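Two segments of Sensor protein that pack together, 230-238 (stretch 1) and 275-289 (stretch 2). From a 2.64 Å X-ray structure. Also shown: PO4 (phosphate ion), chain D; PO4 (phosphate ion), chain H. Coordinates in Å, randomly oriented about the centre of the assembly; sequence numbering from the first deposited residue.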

# COMPACT_ATOMS: atom_id res chain seq x y z
N GLY A 230 1.50 -12.15 7.56
CA GLY A 230 1.76 -12.64 6.20
C GLY A 230 2.69 -11.80 5.34
O GLY A 230 3.64 -12.31 4.75
N LEU A 231 2.40 -10.51 5.27
CA LEU A 231 3.24 -9.57 4.51
C LEU A 231 4.71 -9.73 4.90
O LEU A 231 5.57 -9.90 4.04
CB LEU A 231 2.76 -8.14 4.74
CG LEU A 231 3.46 -7.01 3.99
CD1 LEU A 231 3.51 -7.26 2.47
CD2 LEU A 231 2.78 -5.67 4.30
N GLU A 232 4.96 -9.70 6.20
CA GLU A 232 6.30 -9.85 6.76
C GLU A 232 6.94 -11.18 6.38
O GLU A 232 8.14 -11.23 6.09
CB GLU A 232 6.25 -9.65 8.29
CG GLU A 232 7.52 -10.04 9.05
CD GLU A 232 7.60 -9.40 10.46
OE1 GLU A 232 7.70 -10.15 11.47
OE2 GLU A 232 7.57 -8.15 10.53
N LEU A 233 6.14 -12.24 6.36
CA LEU A 233 6.60 -13.57 5.93
C LEU A 233 7.01 -13.64 4.45
O LEU A 233 7.87 -14.45 4.07
CB LEU A 233 5.56 -14.63 6.25
CG LEU A 233 5.30 -14.94 7.73
CD1 LEU A 233 4.18 -15.98 7.87
CD2 LEU A 233 6.57 -15.38 8.47
N VAL A 234 6.38 -12.81 3.62
CA VAL A 234 6.76 -12.73 2.22
C VAL A 234 8.05 -11.95 2.10
O VAL A 234 8.99 -12.37 1.40
CB VAL A 234 5.68 -12.04 1.37
CG1 VAL A 234 6.15 -11.91 -0.05
CG2 VAL A 234 4.41 -12.82 1.42
N LEU A 235 8.11 -10.81 2.80
CA LEU A 235 9.32 -9.98 2.81
C LEU A 235 10.52 -10.74 3.36
O LEU A 235 11.67 -10.49 2.94
CB LEU A 235 9.11 -8.69 3.60
CG LEU A 235 8.20 -7.66 2.95
CD1 LEU A 235 7.71 -6.71 4.04
CD2 LEU A 235 8.89 -6.92 1.79
N ASP A 236 10.26 -11.66 4.28
CA ASP A 236 11.33 -12.45 4.88
C ASP A 236 11.64 -13.72 4.10
O ASP A 236 12.42 -14.54 4.57
CB ASP A 236 11.02 -12.78 6.35
CG ASP A 236 11.09 -11.56 7.25
OD1 ASP A 236 11.71 -10.54 6.86
OD2 ASP A 236 10.51 -11.59 8.35
N SER A 237 11.04 -13.88 2.92
CA SER A 237 11.28 -15.06 2.07
C SER A 237 10.85 -16.39 2.69
O SER A 237 11.34 -17.45 2.28
CB SER A 237 12.75 -15.13 1.64
OG SER A 237 12.94 -14.45 0.41
N VAL A 238 9.93 -16.34 3.65
CA VAL A 238 9.36 -17.54 4.26
C VAL A 238 8.14 -18.04 3.46
O VAL A 238 7.99 -19.23 3.20
CB VAL A 238 8.97 -17.29 5.73
CG1 VAL A 238 8.26 -18.51 6.34
CG2 VAL A 238 10.23 -16.91 6.55
P PO4 D . -4.12 -9.94 -8.59
O1 PO4 D . -4.74 -10.50 -9.84
O2 PO4 D . -2.82 -9.25 -8.94
O3 PO4 D . -5.03 -8.91 -7.99
O4 PO4 D . -3.88 -11.05 -7.59
P PO4 H . 12.30 -2.04 -5.27
O1 PO4 H . 12.28 -1.10 -6.45
O2 PO4 H . 13.20 -3.22 -5.56
O3 PO4 H . 12.83 -1.31 -4.06
O4 PO4 H . 10.91 -2.54 -4.96
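Stretch 2 275-289: VVDRTNAHVMQLQTT

Stretch 2 enters as a short β-strand beginning at Val-275, turns, and leaves as a helix running from Ala-281 to Thr-289 and beyond. Stretch 1 is helical from Gly-230 to Leu-235. The strand runs at 41° to this helix, their axes approaching to 8.5 Å, whereas the second helix runs roughly antiparallel to it, with a signed crossing angle of -140° and a closest approach of 10.0 Å. No hydrogen bond joins the modelled atoms of the two stretches; the contact rests on apolar packing.

Gly-230 touches nothing across the interface. Leu-231 is the knob of the contact: its CA-to-CB bond points sideways, but the t, p rotamer brings its end nearer, into a hole formed by Ala-281, Met-284, Gln-285 and Thr-288. A branched, flexible leucine suits such a pocket. Its CD1 lies 4.1 Å from Ala-281 CB, 4.2 Å from Met-284 SD and 4.0 Å from Val-276 CG1, so it bridges helix and strand; its CD2 lies 3.7 Å from Thr-288 OG1. Glu-232 points away and Leu-233 is out of reach, as helical periodicity predicts.

One turn after Gly-230, Val-234 faces stretch 2 directly. Its compact side chain fits where the backbones come close, its CA being 6.0 Å from that of Asp-277. Its CG1 rests 3.5 Å from Asp-277 C and 3.8 Å from Ala-281 CB. The small methyl of Ala-281 also accommodates Leu-235, whose CD2 stands 3.7 Å from Ala-281 CB; the CA atoms of this pair are 6.2 Å apart. Leu-235 CD1 lies 3.4 Å from Gln-285 OE1, a polar end at the more open margin.

Asp-236 leaves helical geometry and makes no contact. Ser-237, small and polar on the exposed side, reaches only the modelled part of Arg-278, with OG 4.3 Å from Arg-278 CD, and Val-238 lies beyond reach.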

# COMPACT_ATOMS: atom_id res chain seq x y z
N VAL A 275 -3.10 -11.23 -4.99
CA VAL A 275 -1.91 -11.95 -4.60
C VAL A 275 -0.86 -10.96 -4.08
O VAL A 275 -0.74 -9.83 -4.58
CB VAL A 275 -1.36 -12.79 -5.78
CG1 VAL A 275 -0.66 -11.92 -6.83
CG2 VAL A 275 -0.45 -13.89 -5.27
N VAL A 276 -0.12 -11.40 -3.07
CA VAL A 276 1.00 -10.66 -2.53
C VAL A 276 2.21 -11.58 -2.55
O VAL A 276 2.17 -12.65 -1.96
CB VAL A 276 0.75 -10.21 -1.09
CG1 VAL A 276 2.00 -9.56 -0.48
CG2 VAL A 276 -0.45 -9.28 -1.01
N ASP A 277 3.28 -11.15 -3.19
CA ASP A 277 4.49 -11.96 -3.30
C ASP A 277 5.71 -11.06 -3.44
O ASP A 277 5.60 -9.83 -3.27
CB ASP A 277 4.37 -12.94 -4.47
CG ASP A 277 4.05 -12.26 -5.79
OD1 ASP A 277 4.23 -11.03 -5.92
OD2 ASP A 277 3.64 -12.96 -6.73
N ARG A 278 6.87 -11.65 -3.74
CA ARG A 278 8.12 -10.89 -3.84
C ARG A 278 8.03 -9.65 -4.73
O ARG A 278 8.53 -8.60 -4.36
CB ARG A 278 9.30 -11.79 -4.23
CG ARG A 278 10.04 -12.37 -2.98
CD ARG A 278 10.97 -13.60 -3.27
N THR A 279 7.36 -9.76 -5.86
CA THR A 279 7.29 -8.65 -6.81
C THR A 279 6.54 -7.42 -6.27
O THR A 279 6.82 -6.30 -6.70
CB THR A 279 6.70 -9.10 -8.20
OG1 THR A 279 5.27 -9.01 -8.19
CG2 THR A 279 7.09 -10.57 -8.54
N ASN A 280 5.61 -7.61 -5.32
CA ASN A 280 4.82 -6.48 -4.82
C ASN A 280 4.78 -6.28 -3.30
O ASN A 280 4.01 -5.45 -2.81
CB ASN A 280 3.38 -6.54 -5.36
CG ASN A 280 2.55 -7.71 -4.78
OD1 ASN A 280 2.89 -8.31 -3.75
ND2 ASN A 280 1.47 -8.01 -5.46
N ALA A 281 5.58 -7.02 -2.56
CA ALA A 281 5.50 -6.95 -1.10
C ALA A 281 6.03 -5.62 -0.56
O ALA A 281 5.45 -5.03 0.36
CB ALA A 281 6.23 -8.14 -0.46
N HIS A 282 7.12 -5.13 -1.17
CA HIS A 282 7.74 -3.88 -0.78
C HIS A 282 6.81 -2.65 -0.88
O HIS A 282 6.66 -1.92 0.10
CB HIS A 282 9.05 -3.66 -1.55
CG HIS A 282 9.88 -2.53 -1.04
ND1 HIS A 282 10.71 -1.79 -1.87
CD2 HIS A 282 10.02 -1.99 0.20
CE1 HIS A 282 11.32 -0.85 -1.16
NE2 HIS A 282 10.91 -0.95 0.09
N VAL A 283 6.19 -2.43 -2.04
CA VAL A 283 5.29 -1.27 -2.15
C VAL A 283 4.10 -1.41 -1.23
O VAL A 283 3.62 -0.42 -0.70
CB VAL A 283 4.80 -0.94 -3.60
CG1 VAL A 283 5.97 -0.78 -4.55
CG2 VAL A 283 3.80 -1.96 -4.10
N MET A 284 3.64 -2.64 -1.00
CA MET A 284 2.54 -2.86 -0.08
C MET A 284 2.94 -2.47 1.33
O MET A 284 2.15 -1.88 2.04
CB MET A 284 2.01 -4.31 -0.11
CG MET A 284 0.63 -4.40 0.52
SD MET A 284 -0.10 -6.03 0.73
CE MET A 284 -1.41 -5.70 1.90
N GLN A 285 4.17 -2.78 1.72
CA GLN A 285 4.63 -2.46 3.07
C GLN A 285 4.74 -0.94 3.28
O GLN A 285 4.32 -0.41 4.30
CB GLN A 285 5.95 -3.14 3.38
CG GLN A 285 6.56 -2.70 4.70
CD GLN A 285 8.07 -2.85 4.70
OE1 GLN A 285 8.61 -3.70 5.40
NE2 GLN A 285 8.76 -2.02 3.91
N LEU A 286 5.32 -0.24 2.31
CA LEU A 286 5.41 1.20 2.38
C LEU A 286 4.03 1.80 2.62
O LEU A 286 3.87 2.69 3.46
CB LEU A 286 6.02 1.77 1.10
CG LEU A 286 7.53 1.60 0.97
CD1 LEU A 286 7.98 2.07 -0.40
CD2 LEU A 286 8.27 2.34 2.08
N GLN A 287 3.04 1.30 1.88
CA GLN A 287 1.69 1.82 1.97
C GLN A 287 1.00 1.49 3.29
O GLN A 287 0.37 2.36 3.89
CB GLN A 287 0.83 1.37 0.78
CG GLN A 287 1.30 1.85 -0.59
CD GLN A 287 1.62 3.35 -0.66
OE1 GLN A 287 0.80 4.19 -0.32
NE2 GLN A 287 2.83 3.67 -1.12
N THR A 288 1.12 0.25 3.75
CA THR A 288 0.48 -0.14 5.01
C THR A 288 1.14 0.55 6.20
O THR A 288 0.46 0.91 7.16
CB THR A 288 0.46 -1.66 5.24
OG1 THR A 288 1.79 -2.17 5.19
CG2 THR A 288 -0.42 -2.34 4.20
N THR A 289 2.46 0.74 6.14
CA THR A 289 3.19 1.51 7.14
C THR A 289 2.57 2.90 7.33
O THR A 289 2.42 3.39 8.46
CB THR A 289 4.70 1.63 6.76
OG1 THR A 289 5.37 0.40 7.07
CG2 THR A 289 5.40 2.78 7.50